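S-adenosylmethionine decarboxylase proenzyme (Aquifex aeolicus, PDB 2III) probably decarboxylates S-adenosylmethionine to S-adenosylmethioninamine, the propylamine donor for polyamine synthesis, after autocatalytic cleavage that creates a pyruvoyl group. Local coordinates at residues E29-A34 with S64-H69. Sequence-based numbering, arbitrary orientation.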
loop_
_atom_site.group_PDB
_atom_site.type_symbol
_atom_site.label_atom_id
_atom_site.label_comp_id
_atom_site.label_asym_id
_atom_site.label_seq_id
_atom_site.Cartn_x
_atom_site.Cartn_y
_atom_site.Cartn_z
ATOM N N GLU A 29 -3.897 -16.943 -5.396
ATOM C CA GLU A 29 -2.965 -17.676 -6.243
ATOM C C GLU A 29 -1.963 -16.711 -6.849
ATOM O O GLU A 29 -0.761 -16.967 -6.854
ATOM C CB GLU A 29 -3.698 -18.399 -7.368
ATOM C CG GLU A 29 -4.052 -19.834 -7.050
ATOM C CD GLU A 29 -4.421 -20.616 -8.295
ATOM O OE1 GLU A 29 -3.588 -20.675 -9.227
ATOM O OE2 GLU A 29 -5.540 -21.172 -8.342
ATOM N N LEU A 30 -2.481 -15.599 -7.357
ATOM C CA LEU A 30 -1.677 -14.564 -7.985
ATOM C C LEU A 30 -0.559 -14.040 -7.079
ATOM O O LEU A 30 0.616 -14.069 -7.450
ATOM C CB LEU A 30 -2.580 -13.399 -8.400
ATOM C CG LEU A 30 -1.922 -12.209 -9.102
ATOM C CD1 LEU A 30 -1.556 -12.615 -10.522
ATOM C CD2 LEU A 30 -2.878 -11.023 -9.120
ATOM N N LEU A 31 -0.928 -13.551 -5.897
ATOM C CA LEU A 31 0.052 -13.004 -4.961
ATOM C C LEU A 31 0.988 -14.066 -4.375
ATOM O O LEU A 31 2.154 -13.777 -4.089
ATOM C CB LEU A 31 -0.653 -12.236 -3.827
ATOM C CG LEU A 31 -1.467 -10.986 -4.190
ATOM C CD1 LEU A 31 -1.774 -10.200 -2.925
ATOM C CD2 LEU A 31 -0.690 -10.110 -5.156
ATOM N N GLU A 32 0.487 -15.284 -4.176
ATOM C CA GLU A 32 1.344 -16.349 -3.659
ATOM C C GLU A 32 2.380 -16.606 -4.741
ATOM O O GLU A 32 3.555 -16.848 -4.460
ATOM C CB GLU A 32 0.560 -17.646 -3.421
ATOM C CG GLU A 32 -0.449 -17.613 -2.290
ATOM C CD GLU A 32 -1.065 -18.982 -2.026
ATOM O OE1 GLU A 32 -1.421 -19.684 -3.002
ATOM O OE2 GLU A 32 -1.202 -19.355 -0.839
ATOM N N GLY A 33 1.925 -16.548 -5.988
ATOM C CA GLY A 33 2.807 -16.784 -7.111
ATOM C C GLY A 33 3.843 -15.691 -7.273
ATOM O O GLY A 33 4.979 -15.966 -7.676
ATOM N N ALA A 34 3.455 -14.451 -6.968
ATOM C CA ALA A 34 4.376 -13.333 -7.101
ATOM C C ALA A 34 5.474 -13.460 -6.051
ATOM O O ALA A 34 6.662 -13.379 -6.363
ATOM C CB ALA A 34 3.630 -12.010 -6.937
ATOM N N SER A 64 8.178 -4.703 3.216
ATOM C CA SER A 64 7.028 -3.821 3.340
ATOM C C SER A 64 5.732 -4.553 3.001
ATOM O O SER A 64 5.216 -5.307 3.832
ATOM C CB SER A 64 7.189 -2.607 2.426
ATOM O OG SER A 64 8.317 -1.841 2.799
ATOM N N HIS A 65 5.199 -4.332 1.795
ATOM C CA HIS A 65 3.963 -5.003 1.410
ATOM C C HIS A 65 3.632 -5.039 -0.073
ATOM O O HIS A 65 4.173 -4.284 -0.879
ATOM C CB HIS A 65 2.767 -4.383 2.140
ATOM C CG HIS A 65 2.428 -2.998 1.683
ATOM N ND1 HIS A 65 2.949 -1.868 2.277
ATOM C CD2 HIS A 65 1.636 -2.563 0.675
ATOM C CE1 HIS A 65 2.492 -0.796 1.653
ATOM N NE2 HIS A 65 1.694 -1.189 0.677
ATOM N N ILE A 66 2.716 -5.937 -0.407
ATOM C CA ILE A 66 2.211 -6.100 -1.761
ATOM C C ILE A 66 0.703 -6.045 -1.585
ATOM O O ILE A 66 0.153 -6.716 -0.714
ATOM C CB ILE A 66 2.542 -7.474 -2.354
ATOM C CG1 ILE A 66 4.053 -7.632 -2.519
ATOM C CG2 ILE A 66 1.813 -7.638 -3.686
ATOM C CD1 ILE A 66 4.464 -8.936 -3.200
ATOM N N SER A 67 0.026 -5.252 -2.396
ATOM C CA SER A 67 -1.424 -5.167 -2.271
ATOM C C SER A 67 -2.082 -5.146 -3.638
ATOM O O SER A 67 -1.453 -4.781 -4.634
ATOM C CB SER A 67 -1.820 -3.901 -1.506
ATOM O OG SER A 67 -1.389 -2.746 -2.204
ATOM N N ILE A 68 -3.345 -5.554 -3.676
ATOM C CA ILE A 68 -4.124 -5.544 -4.905
ATOM C C ILE A 68 -5.607 -5.402 -4.584
ATOM O O ILE A 68 -6.139 -6.070 -3.700
ATOM C CB ILE A 68 -3.925 -6.820 -5.748
ATOM C CG1 ILE A 68 -4.731 -6.694 -7.046
ATOM C CG2 ILE A 68 -4.351 -8.035 -4.960
ATOM C CD1 ILE A 68 -4.478 -7.792 -8.068
ATOM N N HIS A 69 -6.256 -4.501 -5.309
ATOM C CA HIS A 69 -7.677 -4.233 -5.155
ATOM C C HIS A 69 -8.223 -4.413 -6.571
ATOM O O HIS A 69 -7.587 -3.985 -7.542
ATOM C CB HIS A 69 -7.867 -2.800 -4.648
ATOM C CG HIS A 69 -7.178 -2.525 -3.340
ATOM N ND1 HIS A 69 -7.594 -3.075 -2.146
ATOM C CD2 HIS A 69 -6.103 -1.755 -3.042
ATOM C CE1 HIS A 69 -6.807 -2.655 -1.169
ATOM N NE2 HIS A 69 -5.894 -1.852 -1.686
#
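Leu-31 faces Ile-66 and Ile-68 where helix segment 29-34 runs nearly antiparallel to strand segment 65-69: the axes approach to 10.1 Å with 155° between their N-to-C directions, and the nearest CA atoms are those of Leu-31 and Ile-66, 7.9 Å apart. The sides meet through methyl groups, with no hydrogen bond between the segments. Leu-31 reaches between the two isoleucines, one branch to each: CD2 lies 3.8 Å from CG2 of Ile-66, the two side chains sliding past each other in opposite directions, while CD1 meets CG2 of Ile-68 at 3.9 Å. Ile-66 presents this methyl because chi1 of -65° sets CG2 anti to the backbone N. This is the interface between the helical layer and the sheet of a two-layer alpha/beta sandwich: strand 65-71 lies inside a six-stranded antiparallel sheet, between 55-61 and 76-84, and helix 24-37 packs on one face beside helix 87-101, whose Ile-97 also touches Leu-31. Farther along, Leu-30 and Ile-68 cross at about a right angle, CD2 of Leu-30 being 3.8 Å from CD1 of Ile-68. Ile-68 has CG1 anti to its backbone N (chi1 -177°) and an extended chain, which carries CD1 out to Leu-30 while CG2 stays on Leu-31. All four contact residues are buried. The strand begins just after Ser-64, the predicted pyruvoyl precursor, unconverted here. On the sheet's other face, ND1 of His-65 is hydrogen-bonded to NE2 of His-69 of the second subunit; within one chain, ND1 of His-69, the predicted proton acceptor in processing, bonds OG1 of Thr-56.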